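PDB 2GAX: hypothetical protein Atu0240 from Agrobacterium tumefaciens str. C58, which is of unknown function but belongs to the DUF2000 family, whose relationship to the PTH2 clan suggests a peptidyl-tRNA hydrolase-like fold. Local coordinates for residues A[6-11]-A[114-119]; A[69-74]-A[129-134]; A[23-28]-A[83-88]. One frame throughout, in Å; residues are numbered along the deposited sequence.

Contact 1 of 3, residues A[6-11]-A[114-119]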
ATOM      1  N   ILE A   6       4.490   4.517   7.294  1.00 31.12           N
ATOM      2  CA  ILE A   6       4.072   3.693   6.148  1.00 29.44           C
ATOM      3  C   ILE A   6       2.942   2.757   6.574  1.00 29.46           C
ATOM      4  O   ILE A   6       3.081   1.973   7.513  1.00 29.69           O
ATOM      5  CB  ILE A   6       5.249   2.865   5.533  1.00 28.74           C
ATOM      6  CG1 ILE A   6       6.385   3.780   5.080  1.00 27.88           C
ATOM      7  CG2 ILE A   6       4.770   2.041   4.336  1.00 27.93           C
ATOM      8  CD1 ILE A   6       7.612   3.034   4.599  1.00 29.11           C
ATOM      9  N   ALA A   7       1.816   2.852   5.877  1.00 29.19           N
ATOM     10  CA  ALA A   7       0.671   2.034   6.166  1.00 28.88           C
ATOM     11  C   ALA A   7       0.166   1.358   4.906  1.00 28.64           C
ATOM     12  O   ALA A   7       0.146   1.959   3.827  1.00 28.23           O
ATOM     13  CB  ALA A   7      -0.426   2.863   6.795  1.00 28.96           C
ATOM     14  N   VAL A   8      -0.223   0.098   5.064  1.00 28.73           N
ATOM     15  CA  VAL A   8      -0.869  -0.676   4.014  1.00 29.01           C
ATOM     16  C   VAL A   8      -2.272  -1.032   4.507  1.00 28.79           C
ATOM     17  O   VAL A   8      -2.408  -1.550   5.605  1.00 29.23           O
ATOM     18  CB  VAL A   8      -0.096  -1.989   3.759  1.00 28.86           C
ATOM     19  CG1 VAL A   8      -0.849  -2.881   2.764  1.00 29.98           C
ATOM     20  CG2 VAL A   8       1.327  -1.711   3.289  1.00 29.86           C
ATOM     21  N   ILE A   9      -3.304  -0.754   3.707  1.00 29.33           N
ATOM     22  CA  ILE A   9      -4.690  -1.103   4.053  1.00 29.86           C
ATOM     23  C   ILE A   9      -5.316  -2.023   2.997  1.00 30.14           C
ATOM     24  O   ILE A   9      -5.459  -1.656   1.824  1.00 29.65           O
ATOM     25  CB  ILE A   9      -5.628   0.138   4.270  1.00 30.09           C
ATOM     26  CG1 ILE A   9      -4.965   1.236   5.094  1.00 30.10           C
ATOM     27  CG2 ILE A   9      -6.946  -0.273   4.947  1.00 29.64           C
ATOM     28  CD1 ILE A   9      -4.293   2.347   4.270  1.00 31.41           C
ATOM     29  N   LEU A  10      -5.715  -3.213   3.439  1.00 30.35           N
ATOM     30  CA  LEU A  10      -6.255  -4.241   2.560  1.00 30.30           C
ATOM     31  C   LEU A  10      -7.749  -4.423   2.762  1.00 30.90           C
ATOM     32  O   LEU A  10      -8.274  -4.149   3.837  1.00 31.51           O
ATOM     33  CB  LEU A  10      -5.533  -5.568   2.827  1.00 30.77           C
ATOM     34  CG  LEU A  10      -4.011  -5.490   2.637  1.00 30.05           C
ATOM     35  CD1 LEU A  10      -3.333  -6.735   3.176  1.00 29.03           C
ATOM     36  CD2 LEU A  10      -3.630  -5.237   1.161  1.00 30.13           C
ATOM     37  N   ARG A  11      -8.444  -4.864   1.724  1.00 31.04           N
ATOM     38  CA  ARG A  11      -9.863  -5.184   1.883  1.00 31.59           C
ATOM     39  C   ARG A  11      -9.935  -6.524   2.620  1.00 32.29           C
ATOM     40  O   ARG A  11      -9.294  -7.485   2.201  1.00 32.36           O
ATOM     41  CB  ARG A  11     -10.578  -5.236   0.528  1.00 31.04           C
ATOM     42  CG  ARG A  11     -12.100  -5.048   0.657  1.00 31.21           C
ATOM     43  CD  ARG A  11     -12.779  -5.056  -0.693  1.00 32.46           C
ATOM     44  NE  ARG A  11     -12.786  -6.383  -1.314  1.00 31.01           N
ATOM     45  CZ  ARG A  11     -13.080  -6.602  -2.594  1.00 31.84           C
ATOM     46  NH1 ARG A  11     -13.379  -5.590  -3.394  1.00 32.72           N
ATOM     47  NH2 ARG A  11     -13.064  -7.829  -3.089  1.00 32.47           N
ATOM     48  N   GLY A 114      -6.745  -2.656  -2.063  1.00 27.33           N
ATOM     49  CA  GLY A 114      -5.608  -2.292  -1.220  1.00 26.34           C
ATOM     50  C   GLY A 114      -5.093  -0.911  -1.546  1.00 26.75           C
ATOM     51  O   GLY A 114      -5.237  -0.444  -2.669  1.00 25.64           O
HETATM   52  N   MSE A 115      -4.501  -0.273  -0.543  1.00 27.50           N
HETATM   53  CA  MSE A 115      -3.833   1.014  -0.691  1.00 30.52           C
HETATM   54  C   MSE A 115      -2.666   1.067   0.278  1.00 28.40           C
HETATM   55  O   MSE A 115      -2.727   0.494   1.371  1.00 28.18           O
HETATM   56  CB  MSE A 115      -4.788   2.167  -0.395  1.00 29.78           C
HETATM   57  CG  MSE A 115      -4.207   3.553  -0.670  1.00 33.57           C
HETATM   58 SE   MSE A 115      -5.478   4.995  -0.190  1.00 42.83          SE
HETATM   59  CE  MSE A 115      -4.767   5.489   1.560  1.00 39.53           C
ATOM     60  N   ALA A 116      -1.597   1.737  -0.125  1.00 27.42           N
ATOM     61  CA  ALA A 116      -0.503   2.018   0.789  1.00 26.66           C
ATOM     62  C   ALA A 116      -0.138   3.455   0.644  1.00 26.79           C
ATOM     63  O   ALA A 116      -0.218   4.021  -0.448  1.00 26.30           O
ATOM     64  CB  ALA A 116       0.723   1.168   0.493  1.00 26.03           C
ATOM     65  N   LEU A 117       0.339   4.020   1.739  1.00 26.65           N
ATOM     66  CA  LEU A 117       0.802   5.399   1.736  1.00 27.69           C
ATOM     67  C   LEU A 117       1.965   5.574   2.702  1.00 28.25           C
ATOM     68  O   LEU A 117       2.138   4.783   3.647  1.00 28.16           O
ATOM     69  CB  LEU A 117      -0.352   6.337   2.090  1.00 27.86           C
ATOM     70  CG  LEU A 117      -0.886   6.422   3.529  1.00 28.05           C
ATOM     71  CD1 LEU A 117      -1.662   7.743   3.729  1.00 28.47           C
ATOM     72  CD2 LEU A 117      -1.736   5.209   3.920  1.00 30.41           C
ATOM     73  N   ARG A 118       2.761   6.604   2.435  1.00 29.47           N
ATOM     74  CA  ARG A 118       3.786   7.092   3.337  1.00 30.86           C
ATOM     75  C   ARG A 118       3.588   8.603   3.422  1.00 32.12           C
ATOM     76  O   ARG A 118       3.709   9.310   2.411  1.00 32.32           O
ATOM     77  CB  ARG A 118       5.178   6.790   2.799  1.00 30.48           C
ATOM     78  CG  ARG A 118       6.316   7.420   3.614  1.00 30.26           C
ATOM     79  CD  ARG A 118       7.669   7.068   3.009  1.00 32.64           C
ATOM     80  NE  ARG A 118       8.763   7.430   3.905  1.00 33.14           N
ATOM     81  CZ  ARG A 118       9.305   8.646   3.978  1.00 34.71           C
ATOM     82  NH1 ARG A 118       8.884   9.626   3.180  1.00 33.22           N
ATOM     83  NH2 ARG A 118      10.300   8.871   4.833  1.00 36.15           N
ATOM     84  N   ALA A 119       3.283   9.090   4.621  1.00 33.61           N
ATOM     85  CA  ALA A 119       3.057  10.519   4.827  1.00 35.12           C
ATOM     86  C   ALA A 119       3.301  10.909   6.281  1.00 36.61           C
ATOM     87  O   ALA A 119       3.409  10.040   7.152  1.00 35.95           O
ATOM     88  CB  ALA A 119       1.645  10.888   4.429  1.00 35.22           C
TER
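Ala-7 and Leu-117 face each other as an antiparallel hydrogen-bonded pair, each giving its N-H to the carbonyl of the other: Ala-7 N reaches Leu-117 O at 3.0 Å, and Leu-117 N reaches Ala-7 O at 2.9 Å. Two residues on, Ile-9 and Met-115 repeat the exchange, and there the bond from Ile-9 N to Met-115 O is 2.7 Å long and almost straight (177° at the hydrogen). In the non-hydrogen-bonded pairs between and beyond, CA-H groups of Ile-6, Val-8, Gly-114 and Ala-116 lean on the same carbonyls.

Side chains alternate between the two faces. On the face of Ala-7, Ile-9, Met-115 and Leu-117, the CD2 methyl of Leu-117 lies 3.9 Å from Ala-7 CB, carried there by a chi1 of 73° that holds CG in the crowded position between N and carbonyl carbon. The Ile-9 and Leu-117 side chains cross obliquely, CD1 3.9 Å from CD2, while Met-115, deposited as selenomethionine, bends at chi3 and brings CE within 4.2 Å of Ile-9 CD1. On the other face Ile-6 CG1 rests on the extended chain of Arg-118, whose NE bonds to Gln-56 and whose NH2 forms a salt bridge to a phosphate ion, probably from the crystallisation liquor.

Helix 65-77 packs over the Ile-9 and Met-115 face and helix 16-33 over Leu-10 and Ala-116, so these strands form the buried centre of an alpha/beta sandwich with a mixed sheet.

Contact 2 of 3, residues A[69-74]-A[129-134]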
ATOM      1  N   ARG A  69     -12.933   2.860   0.649  1.00 34.72           N
ATOM      2  CA  ARG A  69     -13.267   3.981  -0.223  1.00 34.90           C
ATOM      3  C   ARG A  69     -13.024   5.342   0.438  1.00 35.19           C
ATOM      4  O   ARG A  69     -12.390   6.206  -0.166  1.00 34.99           O
ATOM      5  CB  ARG A  69     -14.715   3.894  -0.719  1.00 34.87           C
ATOM      6  CG  ARG A  69     -15.055   4.989  -1.732  1.00 35.41           C
ATOM      7  CD  ARG A  69     -16.497   4.944  -2.181  1.00 35.07           C
ATOM      8  NE  ARG A  69     -16.953   3.574  -2.400  1.00 36.81           N
ATOM      9  CZ  ARG A  69     -16.647   2.838  -3.464  1.00 36.12           C
ATOM     10  NH1 ARG A  69     -15.874   3.334  -4.432  1.00 34.93           N
ATOM     11  NH2 ARG A  69     -17.118   1.600  -3.560  1.00 34.69           N
ATOM     12  N   LYS A  70     -13.511   5.533   1.670  1.00 35.14           N
ATOM     13  CA  LYS A  70     -13.320   6.820   2.348  1.00 35.88           C
ATOM     14  C   LYS A  70     -11.847   7.114   2.646  1.00 34.84           C
ATOM     15  O   LYS A  70     -11.405   8.251   2.505  1.00 34.63           O
ATOM     16  CB  LYS A  70     -14.199   6.968   3.604  1.00 35.96           C
ATOM     17  CG  LYS A  70     -14.238   5.749   4.497  1.00 39.10           C
ATOM     18  CD  LYS A  70     -14.812   6.065   5.900  1.00 38.72           C
ATOM     19  CE  LYS A  70     -14.482   4.934   6.907  1.00 41.48           C
ATOM     20  NZ  LYS A  70     -13.029   4.491   6.873  1.00 40.29           N
ATOM     21  N   ILE A  71     -11.100   6.080   3.036  1.00 34.07           N
ATOM     22  CA  ILE A  71      -9.647   6.171   3.235  1.00 33.71           C
ATOM     23  C   ILE A  71      -8.971   6.640   1.939  1.00 33.85           C
ATOM     24  O   ILE A  71      -8.168   7.579   1.946  1.00 33.55           O
ATOM     25  CB  ILE A  71      -9.061   4.822   3.742  1.00 34.15           C
ATOM     26  CG1 ILE A  71      -9.507   4.572   5.193  1.00 33.51           C
ATOM     27  CG2 ILE A  71      -7.534   4.827   3.649  1.00 33.57           C
ATOM     28  CD1 ILE A  71      -9.258   3.158   5.733  1.00 33.76           C
ATOM     29  N   HIS A  72      -9.323   5.995   0.830  1.00 33.32           N
ATOM     30  CA  HIS A  72      -8.899   6.435  -0.495  1.00 33.66           C
ATOM     31  C   HIS A  72      -9.239   7.928  -0.717  1.00 33.56           C
ATOM     32  O   HIS A  72      -8.361   8.746  -1.006  1.00 33.62           O
ATOM     33  CB  HIS A  72      -9.538   5.526  -1.548  1.00 33.20           C
ATOM     34  CG  HIS A  72      -9.218   5.894  -2.964  1.00 32.88           C
ATOM     35  ND1 HIS A  72      -9.987   5.466  -4.024  1.00 32.50           N
ATOM     36  CD2 HIS A  72      -8.220   6.639  -3.499  1.00 32.34           C
ATOM     37  CE1 HIS A  72      -9.481   5.932  -5.150  1.00 31.37           C
ATOM     38  NE2 HIS A  72      -8.412   6.654  -4.859  1.00 33.02           N
ATOM     39  N   GLN A  73     -10.513   8.275  -0.542  1.00 33.80           N
ATOM     40  CA  GLN A  73     -10.985   9.667  -0.631  1.00 34.15           C
ATOM     41  C   GLN A  73     -10.257  10.644   0.300  1.00 33.83           C
ATOM     42  O   GLN A  73      -9.903  11.743  -0.112  1.00 33.76           O
ATOM     43  CB  GLN A  73     -12.510   9.712  -0.408  1.00 34.45           C
ATOM     44  CG  GLN A  73     -13.284   9.037  -1.548  1.00 35.77           C
ATOM     45  CD  GLN A  73     -14.749   8.796  -1.233  1.00 36.70           C
ATOM     46  OE1 GLN A  73     -15.123   8.551  -0.083  1.00 42.20           O
ATOM     47  NE2 GLN A  73     -15.588   8.860  -2.255  1.00 40.21           N
ATOM     48  N   ARG A  74     -10.011  10.242   1.540  1.00 33.16           N
ATOM     49  CA  ARG A  74      -9.267  11.073   2.480  1.00 33.19           C
ATOM     50  C   ARG A  74      -7.840  11.334   1.999  1.00 32.79           C
ATOM     51  O   ARG A  74      -7.343  12.441   2.164  1.00 32.53           O
ATOM     52  CB  ARG A  74      -9.221  10.452   3.873  1.00 33.20           C
ATOM     53  CG  ARG A  74     -10.551  10.357   4.601  1.00 34.68           C
ATOM     54  CD  ARG A  74     -10.287  10.202   6.072  1.00 37.95           C
ATOM     55  NE  ARG A  74     -11.486   9.818   6.810  1.00 41.72           N
ATOM     56  CZ  ARG A  74     -11.721   8.598   7.283  1.00 42.70           C
ATOM     57  NH1 ARG A  74     -10.838   7.623   7.113  1.00 42.07           N
ATOM     58  NH2 ARG A  74     -12.845   8.362   7.949  1.00 44.95           N
ATOM     59  N   LYS A 129      -8.316   6.397   9.548  1.00 41.75           N
ATOM     60  CA  LYS A 129      -9.366   6.272  10.575  1.00 43.05           C
ATOM     61  C   LYS A 129     -10.445   5.269  10.175  1.00 43.26           C
ATOM     62  O   LYS A 129     -10.980   5.316   9.063  1.00 43.41           O
ATOM     63  CB  LYS A 129     -10.000   7.633  10.867  1.00 43.29           C
ATOM     64  CG  LYS A 129     -10.894   7.676  12.104  1.00 45.64           C
ATOM     65  CD  LYS A 129     -11.573   9.038  12.204  1.00 48.21           C
ATOM     66  CE  LYS A 129     -12.634   9.075  13.286  1.00 49.37           C
ATOM     67  NZ  LYS A 129     -13.349  10.380  13.256  1.00 51.73           N
ATOM     68  N   GLY A 130     -10.758   4.362  11.091  1.00 43.94           N
ATOM     69  CA  GLY A 130     -11.768   3.346  10.840  1.00 44.29           C
ATOM     70  C   GLY A 130     -11.160   1.963  10.700  1.00 44.71           C
ATOM     71  O   GLY A 130     -11.699   0.985  11.243  1.00 44.86           O
ATOM     72  N   ALA A 131     -10.034   1.891   9.986  1.00 44.13           N
ATOM     73  CA  ALA A 131      -9.343   0.630   9.704  1.00 44.22           C
ATOM     74  C   ALA A 131      -8.839  -0.077  10.964  1.00 44.07           C
ATOM     75  O   ALA A 131      -8.510   0.559  11.959  1.00 44.15           O
ATOM     76  CB  ALA A 131      -8.183   0.867   8.727  1.00 44.06           C
ATOM     77  N   LYS A 132      -8.788  -1.403  10.904  1.00 43.81           N
ATOM     78  CA  LYS A 132      -8.288  -2.230  11.998  1.00 43.47           C
ATOM     79  C   LYS A 132      -6.895  -2.760  11.646  1.00 42.77           C
ATOM     80  O   LYS A 132      -6.673  -3.196  10.516  1.00 42.32           O
ATOM     81  CB  LYS A 132      -9.259  -3.400  12.209  1.00 44.06           C
ATOM     82  CG  LYS A 132      -8.851  -4.436  13.245  1.00 45.67           C
ATOM     83  CD  LYS A 132      -8.987  -3.946  14.700  1.00 47.81           C
ATOM     84  CE  LYS A 132      -8.452  -4.994  15.693  1.00 47.70           C
ATOM     85  NZ  LYS A 132      -7.083  -5.508  15.331  1.00 48.90           N
ATOM     86  N   LEU A 133      -5.960  -2.721  12.597  1.00 41.45           N
ATOM     87  CA  LEU A 133      -4.694  -3.436  12.427  1.00 40.98           C
ATOM     88  C   LEU A 133      -4.940  -4.910  12.100  1.00 39.96           C
ATOM     89  O   LEU A 133      -5.863  -5.520  12.627  1.00 39.87           O
ATOM     90  CB  LEU A 133      -3.840  -3.340  13.682  1.00 41.19           C
ATOM     91  CG  LEU A 133      -2.556  -2.548  13.490  1.00 42.27           C
ATOM     92  CD1 LEU A 133      -2.843  -1.061  13.556  1.00 43.58           C
ATOM     93  CD2 LEU A 133      -1.555  -2.972  14.548  1.00 43.80           C
ATOM     94  N   HIS A 134      -4.114  -5.473  11.224  1.00 38.69           N
ATOM     95  CA  HIS A 134      -4.356  -6.819  10.752  1.00 38.31           C
ATOM     96  C   HIS A 134      -3.930  -7.849  11.784  1.00 38.34           C
ATOM     97  O   HIS A 134      -2.912  -7.688  12.466  1.00 37.80           O
ATOM     98  CB  HIS A 134      -3.651  -7.088   9.417  1.00 37.70           C
ATOM     99  CG  HIS A 134      -4.277  -8.189   8.620  1.00 36.71           C
ATOM    100  ND1 HIS A 134      -4.292  -9.501   9.046  1.00 34.78           N
ATOM    101  CD2 HIS A 134      -4.909  -8.175   7.423  1.00 36.65           C
ATOM    102  CE1 HIS A 134      -4.919 -10.244   8.153  1.00 35.98           C
ATOM    103  NE2 HIS A 134      -5.296  -9.465   7.155  1.00 35.47           N
TER
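With chi1 at 44°, Lys-70 sets CG in the crowded position between backbone N and carbonyl carbon, and a bend at chi4 then turns its ammonium toward the connection at 129-131. One helical turn further on, Arg-74 starts differently, CG beside the backbone N (chi1 -66°), and runs extended from CG to NE. The two chains converge on a single acceptor, the carbonyl oxygen of Lys-129.

Lys-70 NZ donates to Lys-129 O at 3.1 Å, lying in the carbonyl plane. Arg-74 NH1 approaches the same oxygen at 3.0 Å, on a lone pair and close to the plane of its own guanidinium. Two cationic groups thus grip one peptide oxygen, which probably polarises that carbonyl. Neither donor serves this oxygen alone: Arg-74 NH1 also bonds to Ile-127 O, its strongest partner, and Lys-70 NZ to Ala-67 O, so the arginine ties together two carbonyls near the end of helix 121-127.

The CB of Lys-129 covers one face of the guanidinium, 3.8 Å from Arg-74 NH1, while its extended chain leads the ammonium away from the helix. Gly-130 follows with a positive phi of 110°, a conformation that suits glycine. Beneath the polar layer the contact becomes apolar: Ile-71 CD1 meets Ala-131 CB at 3.9 Å, and both side chains also touch Ile-9 of the central sheet. From Lys-132 the chain enters strand 132-133, which pairs with strand 58-63 at the sheet border.

The arrangement is a side-chain-to-backbone contact at the protein surface, in which two side chains of helix 65-77 share one carbonyl of the connection leading from helix 121-127 to an edge strand of an alpha/beta fold.

Contact 3 of 3, residues A[23-28]-A[83-88]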
ATOM      1  N   THR A  23      -0.124  -6.623  -1.306  1.00 24.06           N
ATOM      2  CA  THR A  23       0.854  -5.970  -0.406  1.00 24.52           C
ATOM      3  C   THR A  23       2.181  -5.802  -1.138  1.00 24.98           C
ATOM      4  O   THR A  23       2.804  -4.733  -1.076  1.00 25.50           O
ATOM      5  CB  THR A  23       1.053  -6.750   0.907  1.00 24.47           C
ATOM      6  OG1 THR A  23      -0.175  -6.724   1.653  1.00 24.86           O
ATOM      7  CG2 THR A  23       2.197  -6.148   1.780  1.00 25.20           C
ATOM      8  N   ALA A  24       2.571  -6.848  -1.861  1.00 24.14           N
ATOM      9  CA  ALA A  24       3.827  -6.843  -2.598  1.00 24.34           C
ATOM     10  C   ALA A  24       3.817  -5.718  -3.635  1.00 24.89           C
ATOM     11  O   ALA A  24       4.758  -4.911  -3.696  1.00 24.95           O
ATOM     12  CB  ALA A  24       4.045  -8.182  -3.250  1.00 24.64           C
ATOM     13  N   PHE A  25       2.743  -5.650  -4.426  1.00 24.06           N
ATOM     14  CA  PHE A  25       2.624  -4.604  -5.438  1.00 24.80           C
ATOM     15  C   PHE A  25       2.529  -3.206  -4.855  1.00 24.33           C
ATOM     16  O   PHE A  25       3.225  -2.290  -5.297  1.00 23.35           O
ATOM     17  CB  PHE A  25       1.452  -4.891  -6.357  1.00 25.33           C
ATOM     18  CG  PHE A  25       1.766  -5.912  -7.398  1.00 25.66           C
ATOM     19  CD1 PHE A  25       2.407  -5.538  -8.575  1.00 28.88           C
ATOM     20  CD2 PHE A  25       1.452  -7.248  -7.201  1.00 25.78           C
ATOM     21  CE1 PHE A  25       2.720  -6.490  -9.552  1.00 27.98           C
ATOM     22  CE2 PHE A  25       1.754  -8.207  -8.181  1.00 28.39           C
ATOM     23  CZ  PHE A  25       2.377  -7.825  -9.351  1.00 26.78           C
ATOM     24  N   LEU A  26       1.702  -3.039  -3.833  1.00 24.36           N
ATOM     25  CA  LEU A  26       1.608  -1.724  -3.189  1.00 24.75           C
ATOM     26  C   LEU A  26       2.965  -1.200  -2.681  1.00 24.59           C
ATOM     27  O   LEU A  26       3.286  -0.015  -2.840  1.00 24.46           O
ATOM     28  CB  LEU A  26       0.596  -1.757  -2.044  1.00 24.90           C
ATOM     29  CG  LEU A  26      -0.877  -1.990  -2.433  1.00 24.64           C
ATOM     30  CD1 LEU A  26      -1.677  -2.242  -1.178  1.00 24.11           C
ATOM     31  CD2 LEU A  26      -1.470  -0.815  -3.234  1.00 24.95           C
HETATM   32  N   MSE A  27       3.742  -2.082  -2.065  1.00 24.96           N
HETATM   33  CA  MSE A  27       5.029  -1.720  -1.486  1.00 25.52           C
HETATM   34  C   MSE A  27       6.036  -1.356  -2.566  1.00 25.57           C
HETATM   35  O   MSE A  27       6.898  -0.493  -2.347  1.00 25.10           O
HETATM   36  CB  MSE A  27       5.566  -2.860  -0.615  1.00 27.25           C
HETATM   37  CG  MSE A  27       5.025  -2.822   0.812  1.00 31.47           C
HETATM   38 SE   MSE A  27       5.569  -1.125   1.721  1.00 43.49          SE
HETATM   39  CE  MSE A  27       7.362  -1.194   1.467  1.00 34.50           C
ATOM     40  N   SER A  28       5.926  -1.997  -3.727  1.00 25.07           N
ATOM     41  CA  SER A  28       6.827  -1.669  -4.850  1.00 24.84           C
ATOM     42  C   SER A  28       6.655  -0.197  -5.234  1.00 25.32           C
ATOM     43  O   SER A  28       7.640   0.505  -5.562  1.00 25.66           O
ATOM     44  CB  SER A  28       6.615  -2.627  -6.038  1.00 24.20           C
ATOM     45  OG  SER A  28       5.423  -2.375  -6.749  1.00 22.33           O
ATOM     46  N   SER A  83      -0.034   4.289  -3.383  1.00 26.43           N
ATOM     47  CA  SER A  83      -0.163   3.078  -4.212  1.00 26.06           C
ATOM     48  C   SER A  83      -1.594   2.565  -4.085  1.00 26.01           C
ATOM     49  O   SER A  83      -2.163   2.600  -3.004  1.00 25.85           O
ATOM     50  CB  SER A  83       0.801   1.989  -3.743  1.00 26.24           C
ATOM     51  OG  SER A  83       2.120   2.493  -3.688  1.00 27.60           O
ATOM     52  N   LEU A  84      -2.162   2.073  -5.183  1.00 26.30           N
ATOM     53  CA  LEU A  84      -3.559   1.640  -5.207  1.00 26.11           C
ATOM     54  C   LEU A  84      -3.733   0.421  -6.099  1.00 26.49           C
ATOM     55  O   LEU A  84      -3.092   0.310  -7.149  1.00 25.07           O
ATOM     56  CB  LEU A  84      -4.484   2.765  -5.668  1.00 27.12           C
ATOM     57  CG  LEU A  84      -5.938   2.693  -5.169  1.00 26.64           C
ATOM     58  CD1 LEU A  84      -6.070   3.030  -3.704  1.00 30.37           C
ATOM     59  CD2 LEU A  84      -6.855   3.557  -6.016  1.00 28.00           C
ATOM     60  N   TYR A  85      -4.606  -0.479  -5.660  1.00 26.47           N
ATOM     61  CA  TYR A  85      -4.849  -1.757  -6.330  1.00 27.22           C
ATOM     62  C   TYR A  85      -6.359  -1.979  -6.281  1.00 27.27           C
ATOM     63  O   TYR A  85      -6.955  -1.947  -5.200  1.00 28.19           O
ATOM     64  CB  TYR A  85      -4.114  -2.860  -5.556  1.00 27.36           C
ATOM     65  CG  TYR A  85      -3.825  -4.152  -6.299  1.00 28.15           C
ATOM     66  CD1 TYR A  85      -2.508  -4.611  -6.444  1.00 28.21           C
ATOM     67  CD2 TYR A  85      -4.859  -4.927  -6.846  1.00 28.85           C
ATOM     68  CE1 TYR A  85      -2.228  -5.811  -7.125  1.00 28.37           C
ATOM     69  CE2 TYR A  85      -4.592  -6.118  -7.507  1.00 27.34           C
ATOM     70  CZ  TYR A  85      -3.287  -6.548  -7.647  1.00 28.23           C
ATOM     71  OH  TYR A  85      -3.043  -7.738  -8.300  1.00 31.14           O
ATOM     72  N   ILE A  86      -6.977  -2.154  -7.448  1.00 27.19           N
ATOM     73  CA  ILE A  86      -8.425  -2.386  -7.551  1.00 27.40           C
ATOM     74  C   ILE A  86      -8.695  -3.849  -7.911  1.00 28.19           C
ATOM     75  O   ILE A  86      -7.821  -4.533  -8.426  1.00 27.81           O
ATOM     76  CB  ILE A  86      -9.146  -1.436  -8.574  1.00 26.77           C
ATOM     77  CG1 ILE A  86      -8.658  -1.668 -10.019  1.00 26.64           C
ATOM     78  CG2 ILE A  86      -8.960   0.040  -8.183  1.00 28.08           C
ATOM     79  CD1 ILE A  86      -9.571  -1.054 -11.086  1.00 26.48           C
ATOM     80  N   GLU A  87      -9.912  -4.308  -7.628  1.00 29.14           N
ATOM     81  CA  GLU A  87     -10.302  -5.700  -7.829  1.00 30.50           C
ATOM     82  C   GLU A  87     -10.066  -6.206  -9.254  1.00 30.34           C
ATOM     83  O   GLU A  87      -9.611  -7.337  -9.454  1.00 29.67           O
ATOM     84  CB  GLU A  87     -11.775  -5.875  -7.457  1.00 31.00           C
ATOM     85  CG  GLU A  87     -12.221  -7.337  -7.296  1.00 32.77           C
ATOM     86  CD  GLU A  87     -13.674  -7.451  -6.864  1.00 33.27           C
ATOM     87  OE1 GLU A  87     -14.045  -6.831  -5.855  1.00 34.52           O
ATOM     88  OE2 GLU A  87     -14.449  -8.154  -7.557  1.00 39.75           O
ATOM     89  N   GLU A  88     -10.370  -5.359 -10.237  1.00 30.13           N
ATOM     90  CA  GLU A  88     -10.285  -5.740 -11.634  1.00 30.68           C
ATOM     91  C   GLU A  88      -8.864  -6.061 -12.055  1.00 30.90           C
ATOM     92  O   GLU A  88      -8.668  -6.769 -13.032  1.00 31.01           O
ATOM     93  CB  GLU A  88     -10.870  -4.660 -12.542  1.00 30.76           C
ATOM     94  CG  GLU A  88     -12.389  -4.589 -12.575  1.00 31.10           C
ATOM     95  CD  GLU A  88     -13.016  -3.940 -11.353  1.00 34.57           C
ATOM     96  OE1 GLU A  88     -12.294  -3.410 -10.473  1.00 34.53           O
ATOM     97  OE2 GLU A  88     -14.255  -3.952 -11.278  1.00 36.03           O
TER
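Helix 16-33 lies against one face of the mixed sheet, and here it meets the outermost strand 83-86, a helix-on-sheet contact of an alpha/beta sandwich. The axes of helix 23-28 and strand 83-86 run obliquely antiparallel, at 148°, with a closest approach of 7.5 Å.

Leu-26 carries the apolar part. Its CG sits beside the backbone N (chi1 -66°), and the CD2 branch reaches down onto the strand, 3.6 Å from Ser-83 CB and equally far from the backbone nitrogen of Leu-84. The same methyl lies 4.1 Å from Tyr-85 CB, so one leucine branch spans the two residues whose side chains leave the strand toward the helix. Leu-84, between them, points away and packs on Val-112 and Met-115 of strand 112-120.

Ser-83 adds the polar tie. With OG beside its own backbone N, the hydroxyl donates to Leu-26 O at 2.9 Å, in the carbonyl plane and on a lone pair. The serine side chain thereby ties a helix carbonyl to the strand.

Tyr-85 and Phe-25 form an offset edge-to-face pair, the Tyr-85 edge directed toward the Phe-25 face. Their centroids are 6.0 Å apart and the planes meet at 68°. The closest touch is made by Tyr-85 CE1, 3.9 Å from Phe-25 CB, which sits in the plane of the tyrosine ring at its edge. Phe-90 meets the tyrosine ring as well.

The interface runs from the exposed Phe-25 to the buried Leu-26 and Tyr-85. The serine hydroxyl sets one directional bond among these apolar contacts and gives Leu-26 O a side-chain donor.

Overall arrangement
All three contacts converge on one mixed sheet, whose strand order is 83-86, 112-120, 4-11, 58-63, 132-133. Contact 1 joins two neighbouring inner strands, 4-11 and 112-120; contacts 2 and 3 bring a helix to each end of the sheet, 65-77 to the 129-134 border and 16-33 to strand 83-86. Their centres lie about 9 Å from that of contact 1 and about 15 Å from each other. Met-115 touches Ile-71 of contact 2 and Ser-83 of contact 3, while Arg-11 makes a salt bridge to Glu-87. Along the chain contact 3 falls wholly between the segments of contact 1, whereas contact 2 alternates with both, interlocking N- and C-terminal parts in a single domain.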